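Side-chain contacts in FERM, ARHGEF and pleckstrin domain-containing protein 2 (Mus musculus, PDB 6D2K), which activates RAC1 as a guanine nucleotide exchange factor, acting in semaphorin responses, actin remodelling and integrin regulation: residues A105-R110 with G194-M199; L127-L132 with Q169-Q174. All coordinates share one frame; numbering follows the deposited sequence.

Contact 1: A105-R110 with G194-M199; sequences ALQLKR and GIRFHM
Gln107 carries its CG anti to the backbone N (chi1 171°) and bends at chi2, while Arg196, with CG anti to its carbonyl carbon and its own bend at chi2, reaches across to meet it. The two chains approach from opposite directions at the junction of the FERM cloverleaf. Here helix 98-113 of the helical central lobe faces the linker that runs into strand 198-201, the first strand of the PH-like lobe. The touch is small, burying 74 Å² over both segments, and is made by the amide end of Gln107 at the edge of the guanidinium, in its plane. Gln107 CD lies 4.0 Å from Arg196 NH2, and the two flat groups are turned 65° apart. Gln107 also packs on Ala84 and Val85 of the ubiquitin-like lobe, so all three lobes come together around this spot. The charge of Arg196 is met mainly by Asp111, just past the segment on the same helix, in a salt bridge through NH2. The other terminal nitrogen turns back on its own chain: Arg196 NH1 donates to Ile195 O over 3.1 Å, approaching from above the carbonyl plane while the oxygen stays in the plane of the guanidinium.

Contact 2: L127-L132 with Q169-Q174; sequences LISHLL and QRHTGQ
His130 and His171 pair their imidazoles in an offset stack, centroids 3.8 Å apart and planes inclined by 17°. The stack is asymmetric: His171 NE2 sits 3.4 Å above the plane of the His130 ring, over its centre, whereas the His171 ring is met nearer its rim. Hydrogen bonding holds the edge of the same His171 ring. His171 NE2 donates to Ser129 OG at 2.8 Å, with the oxygen close to the imidazole plane, so one nitrogen is held at the ring edge while a face is stacked. Ser129 OG, set between its backbone N and carbonyl carbon (chi1 74°), in turn donates to Leu126 O one helical turn back, and is thus gripped by two bonds. Packing adds the rest. His171 CD2 lies 3.5 Å from Ser129 O, Gln174 brings its extended chain to the edge of the His130 ring, and the His130 side chain also touches Val183 and Ile186 of helix 176-187. Gln174 is placed by a type II beta turn, closed by its N donating to His171 O at 3.0 Å, with Gly173 taking the positive phi at the third position. This turn, which follows helix 161-168, thus packs on helix 121-136 within the all-helical central lobe of the FERM domain.

The two contacts lie about 22 Å apart, centre to centre, and illustrate two levels of organisation in one FERM domain. Contact 2 is nested along the chain inside the loop that contact 1 closes, and the 83 residues between the segments of contact 1 contain helices but no strands. Contact 1, about 4 Å from the centre of the chain, belongs to the meeting of lobes; contact 2, about 24 Å from it, is internal to the helical lobe. Successive helices 98-113 and 121-136 connect them physically: Lys109 CB packs against Leu131 CD1 at 3.7 Å. The helical lobe is thus joined internally away from the centre of the chain, and to its neighbours near it.

Contact 1: A105-R110 with G194-M199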
loop_
_atom_site.group_PDB
_atom_site.type_symbol
_atom_site.label_atom_id
_atom_site.label_comp_id
_atom_site.label_asym_id
_atom_site.label_seq_id
_atom_site.Cartn_x
_atom_site.Cartn_y
_atom_site.Cartn_z
ATOM N N ALA A 105 9.256 2.195 -5.710
ATOM C CA ALA A 105 9.617 3.586 -5.443
ATOM C C ALA A 105 8.439 4.522 -5.727
ATOM O O ALA A 105 8.215 5.484 -4.971
ATOM C CB ALA A 105 10.849 4.001 -6.262
ATOM N N LEU A 106 7.690 4.238 -6.795
ATOM C CA LEU A 106 6.508 5.041 -7.134
ATOM C C LEU A 106 5.423 4.878 -6.070
ATOM O O LEU A 106 4.709 5.828 -5.746
ATOM C CB LEU A 106 5.935 4.645 -8.506
ATOM C CG LEU A 106 6.782 5.039 -9.732
ATOM C CD1 LEU A 106 6.049 4.669 -11.025
ATOM C CD2 LEU A 106 7.078 6.530 -9.689
ATOM N N GLN A 107 5.301 3.674 -5.517
ATOM C CA GLN A 107 4.304 3.440 -4.475
ATOM C C GLN A 107 4.663 4.240 -3.229
ATOM O O GLN A 107 3.804 4.864 -2.597
ATOM C CB GLN A 107 4.235 1.946 -4.142
ATOM C CG GLN A 107 3.389 1.605 -2.904
ATOM C CD GLN A 107 1.915 1.810 -3.128
ATOM O OE1 GLN A 107 1.255 2.555 -2.401
ATOM N NE2 GLN A 107 1.385 1.149 -4.117
ATOM N N LEU A 108 5.940 4.220 -2.869
ATOM C CA LEU A 108 6.393 4.954 -1.696
ATOM C C LEU A 108 6.244 6.455 -1.900
ATOM O O LEU A 108 5.897 7.174 -0.957
ATOM C CB LEU A 108 7.835 4.567 -1.350
ATOM C CG LEU A 108 7.910 3.112 -0.875
ATOM C CD1 LEU A 108 9.365 2.667 -0.950
ATOM C CD2 LEU A 108 7.324 2.920 0.538
ATOM N N LYS A 109 6.491 6.920 -3.129
ATOM C CA LYS A 109 6.234 8.300 -3.496
ATOM C C LYS A 109 4.768 8.640 -3.232
ATOM O O LYS A 109 4.479 9.673 -2.640
ATOM C CB LYS A 109 6.619 8.554 -4.961
ATOM C CG LYS A 109 6.207 9.931 -5.482
ATOM C CD LYS A 109 6.601 10.106 -6.938
ATOM C CE LYS A 109 5.964 11.365 -7.504
ATOM N NZ LYS A 109 6.195 11.532 -8.960
ATOM N N ARG A 110 3.863 7.767 -3.665
ATOM C CA ARG A 110 2.436 8.003 -3.437
ATOM C C ARG A 110 2.105 8.016 -1.944
ATOM O O ARG A 110 1.336 8.874 -1.484
ATOM C CB ARG A 110 1.574 6.962 -4.157
ATOM C CG ARG A 110 0.101 7.020 -3.748
ATOM C CD ARG A 110 -0.638 5.703 -4.019
ATOM N NE ARG A 110 -0.843 5.514 -5.435
ATOM C CZ ARG A 110 -1.169 4.367 -6.016
ATOM N NH1 ARG A 110 -1.319 3.263 -5.302
ATOM N NH2 ARG A 110 -1.317 4.335 -7.331
ATOM N N GLY A 194 4.908 0.546 4.473
ATOM C CA GLY A 194 3.842 -0.394 4.142
ATOM C C GLY A 194 2.628 -0.367 5.059
ATOM O O GLY A 194 1.752 -1.229 4.939
ATOM N N ILE A 195 2.548 0.613 5.958
ATOM C CA ILE A 195 1.490 0.595 6.978
ATOM C C ILE A 195 0.209 1.276 6.498
ATOM O O ILE A 195 0.251 2.368 5.923
ATOM C CB ILE A 195 1.952 1.260 8.288
ATOM C CG1 ILE A 195 3.123 0.488 8.900
ATOM C CG2 ILE A 195 0.787 1.355 9.295
ATOM C CD1 ILE A 195 2.732 -0.877 9.451
ATOM N N ARG A 196 -0.931 0.619 6.730
ATOM C CA ARG A 196 -2.248 1.217 6.529
ATOM C C ARG A 196 -3.050 0.943 7.794
ATOM O O ARG A 196 -3.134 -0.208 8.243
ATOM C CB ARG A 196 -2.952 0.603 5.311
ATOM C CG ARG A 196 -2.354 1.002 3.964
ATOM C CD ARG A 196 -1.215 0.071 3.533
ATOM N NE ARG A 196 -0.741 0.388 2.181
ATOM C CZ ARG A 196 0.159 1.327 1.897
ATOM N NH1 ARG A 196 0.701 2.065 2.857
ATOM N NH2 ARG A 196 0.503 1.536 0.640
ATOM N N PHE A 197 -3.582 2.003 8.393
ATOM C CA PHE A 197 -4.330 1.890 9.644
ATOM C C PHE A 197 -5.774 1.471 9.424
ATOM O O PHE A 197 -6.426 1.903 8.466
ATOM C CB PHE A 197 -4.334 3.238 10.360
ATOM C CG PHE A 197 -3.032 3.577 11.038
ATOM C CD1 PHE A 197 -2.054 2.624 11.224
ATOM C CD2 PHE A 197 -2.823 4.848 11.540
ATOM C CE1 PHE A 197 -0.870 2.938 11.880
ATOM C CE2 PHE A 197 -1.640 5.166 12.196
ATOM C CZ PHE A 197 -0.670 4.210 12.358
ATOM N N HIS A 198 -6.267 0.656 10.346
ATOM C CA HIS A 198 -7.672 0.294 10.410
ATOM C C HIS A 198 -8.114 0.611 11.830
ATOM O O HIS A 198 -7.644 -0.005 12.782
ATOM C CB HIS A 198 -7.858 -1.202 10.120
ATOM C CG HIS A 198 -7.284 -1.641 8.805
ATOM N ND1 HIS A 198 -8.069 -2.093 7.763
ATOM C CD2 HIS A 198 -6.002 -1.712 8.369
ATOM C CE1 HIS A 198 -7.295 -2.403 6.737
ATOM N NE2 HIS A 198 -6.039 -2.188 7.082
ATOM N N MET A 199 -9.019 1.571 11.971
ATOM C CA MET A 199 -9.399 2.058 13.290
ATOM C C MET A 199 -10.175 1.010 14.094
ATOM O O MET A 199 -11.045 0.317 13.562
ATOM C CB MET A 199 -10.210 3.354 13.176
ATOM C CG MET A 199 -9.384 4.549 12.695
ATOM S SD MET A 199 -10.384 6.045 12.591
ATOM C CE MET A 199 -11.594 5.551 11.369
#

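Contact 2: L127-L132 with Q169-Q174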
loop_
_atom_site.group_PDB
_atom_site.type_symbol
_atom_site.label_atom_id
_atom_site.label_comp_id
_atom_site.label_asym_id
_atom_site.label_seq_id
_atom_site.Cartn_x
_atom_site.Cartn_y
_atom_site.Cartn_z
ATOM N N LEU A 127 14.185 11.584 0.785
ATOM C CA LEU A 127 13.421 10.718 -0.113
ATOM C C LEU A 127 13.051 11.443 -1.402
ATOM O O LEU A 127 13.247 10.909 -2.502
ATOM C CB LEU A 127 12.131 10.227 0.574
ATOM C CG LEU A 127 12.312 9.061 1.530
ATOM C CD1 LEU A 127 11.043 8.871 2.370
ATOM C CD2 LEU A 127 12.628 7.790 0.763
ATOM N N ILE A 128 12.477 12.635 -1.274
ATOM C CA ILE A 128 12.061 13.392 -2.447
ATOM C C ILE A 128 13.263 13.716 -3.327
ATOM O O ILE A 128 13.161 13.651 -4.544
ATOM C CB ILE A 128 11.313 14.674 -2.064
ATOM C CG1 ILE A 128 10.050 14.312 -1.283
ATOM C CG2 ILE A 128 10.949 15.488 -3.310
ATOM C CD1 ILE A 128 9.370 15.508 -0.636
ATOM N N SER A 129 14.407 14.018 -2.716
ATOM C CA SER A 129 15.592 14.352 -3.514
ATOM C C SER A 129 16.037 13.184 -4.404
ATOM O O SER A 129 16.515 13.389 -5.529
ATOM C CB SER A 129 16.744 14.856 -2.630
ATOM O OG SER A 129 17.350 13.807 -1.897
ATOM N N HIS A 130 15.899 11.963 -3.900
ATOM C CA HIS A 130 16.207 10.781 -4.706
ATOM C C HIS A 130 15.155 10.551 -5.779
ATOM O O HIS A 130 15.487 10.156 -6.909
ATOM C CB HIS A 130 16.381 9.537 -3.835
ATOM C CG HIS A 130 17.718 9.476 -3.161
ATOM N ND1 HIS A 130 17.883 9.565 -1.796
ATOM C CD2 HIS A 130 18.961 9.379 -3.687
ATOM C CE1 HIS A 130 19.175 9.497 -1.508
ATOM N NE2 HIS A 130 19.845 9.386 -2.640
ATOM N N LEU A 131 13.895 10.825 -5.445
ATOM C CA LEU A 131 12.835 10.730 -6.447
ATOM C C LEU A 131 13.073 11.722 -7.586
ATOM O O LEU A 131 12.880 11.382 -8.759
ATOM C CB LEU A 131 11.454 10.945 -5.811
ATOM C CG LEU A 131 10.970 9.828 -4.887
ATOM C CD1 LEU A 131 9.761 10.284 -4.057
ATOM C CD2 LEU A 131 10.647 8.577 -5.673
ATOM N N LEU A 132 13.518 12.933 -7.247
ATOM C CA LEU A 132 13.913 13.908 -8.273
ATOM C C LEU A 132 15.063 13.383 -9.124
ATOM O O LEU A 132 15.035 13.491 -10.346
ATOM C CB LEU A 132 14.294 15.253 -7.651
ATOM C CG LEU A 132 13.177 16.090 -7.029
ATOM C CD1 LEU A 132 13.764 17.394 -6.507
ATOM C CD2 LEU A 132 12.058 16.365 -8.027
ATOM N N GLN A 169 21.514 18.043 -4.717
ATOM C CA GLN A 169 22.842 18.411 -5.213
ATOM C C GLN A 169 23.879 17.332 -4.919
ATOM O O GLN A 169 24.912 17.257 -5.594
ATOM C CB GLN A 169 23.296 19.739 -4.603
ATOM C CG GLN A 169 22.498 20.923 -5.058
ATOM C CD GLN A 169 22.839 22.180 -4.284
ATOM O OE1 GLN A 169 23.988 22.629 -4.280
ATOM N NE2 GLN A 169 21.839 22.762 -3.632
ATOM N N ARG A 170 23.611 16.492 -3.924
ATOM C CA ARG A 170 24.546 15.443 -3.535
ATOM C C ARG A 170 24.493 14.214 -4.441
ATOM O O ARG A 170 25.343 13.336 -4.333
ATOM C CB ARG A 170 24.277 14.981 -2.097
ATOM C CG ARG A 170 24.171 16.102 -1.089
ATOM C CD ARG A 170 23.882 15.555 0.303
ATOM N NE ARG A 170 23.828 16.637 1.274
ATOM C CZ ARG A 170 23.794 16.457 2.591
ATOM N NH1 ARG A 170 23.811 15.232 3.099
ATOM N NH2 ARG A 170 23.747 17.508 3.395
ATOM N N HIS A 171 23.479 14.128 -5.305
ATOM C CA HIS A 171 23.229 12.886 -6.038
ATOM C C HIS A 171 23.735 12.909 -7.464
ATOM O O HIS A 171 23.309 12.091 -8.276
ATOM C CB HIS A 171 21.733 12.572 -6.083
ATOM C CG HIS A 171 21.069 12.596 -4.745
ATOM N ND1 HIS A 171 21.718 12.248 -3.579
ATOM C CD2 HIS A 171 19.796 12.905 -4.393
ATOM C CE1 HIS A 171 20.880 12.354 -2.562
ATOM N NE2 HIS A 171 19.705 12.747 -3.029
ATOM N N THR A 172 24.642 13.841 -7.745
ATOM C CA THR A 172 25.235 14.003 -9.065
ATOM C C THR A 172 25.591 12.681 -9.733
ATOM O O THR A 172 26.297 11.856 -9.165
ATOM C CB THR A 172 26.504 14.857 -8.956
ATOM O OG1 THR A 172 26.162 16.109 -8.354
ATOM C CG2 THR A 172 27.086 15.112 -10.333
ATOM N N GLY A 173 25.094 12.488 -10.950
ATOM C CA GLY A 173 25.425 11.308 -11.729
ATOM C C GLY A 173 24.719 9.999 -11.417
ATOM O O GLY A 173 24.933 9.000 -12.101
ATOM N N GLN A 174 23.887 9.974 -10.380
ATOM C CA GLN A 174 23.197 8.730 -10.033
ATOM C C GLN A 174 22.084 8.359 -11.021
ATOM O O GLN A 174 21.346 9.212 -11.487
ATOM C CB GLN A 174 22.678 8.769 -8.584
ATOM C CG GLN A 174 23.823 8.578 -7.583
ATOM C CD GLN A 174 23.407 8.760 -6.137
ATOM O OE1 GLN A 174 22.277 8.442 -5.746
ATOM N NE2 GLN A 174 24.342 9.254 -5.318
#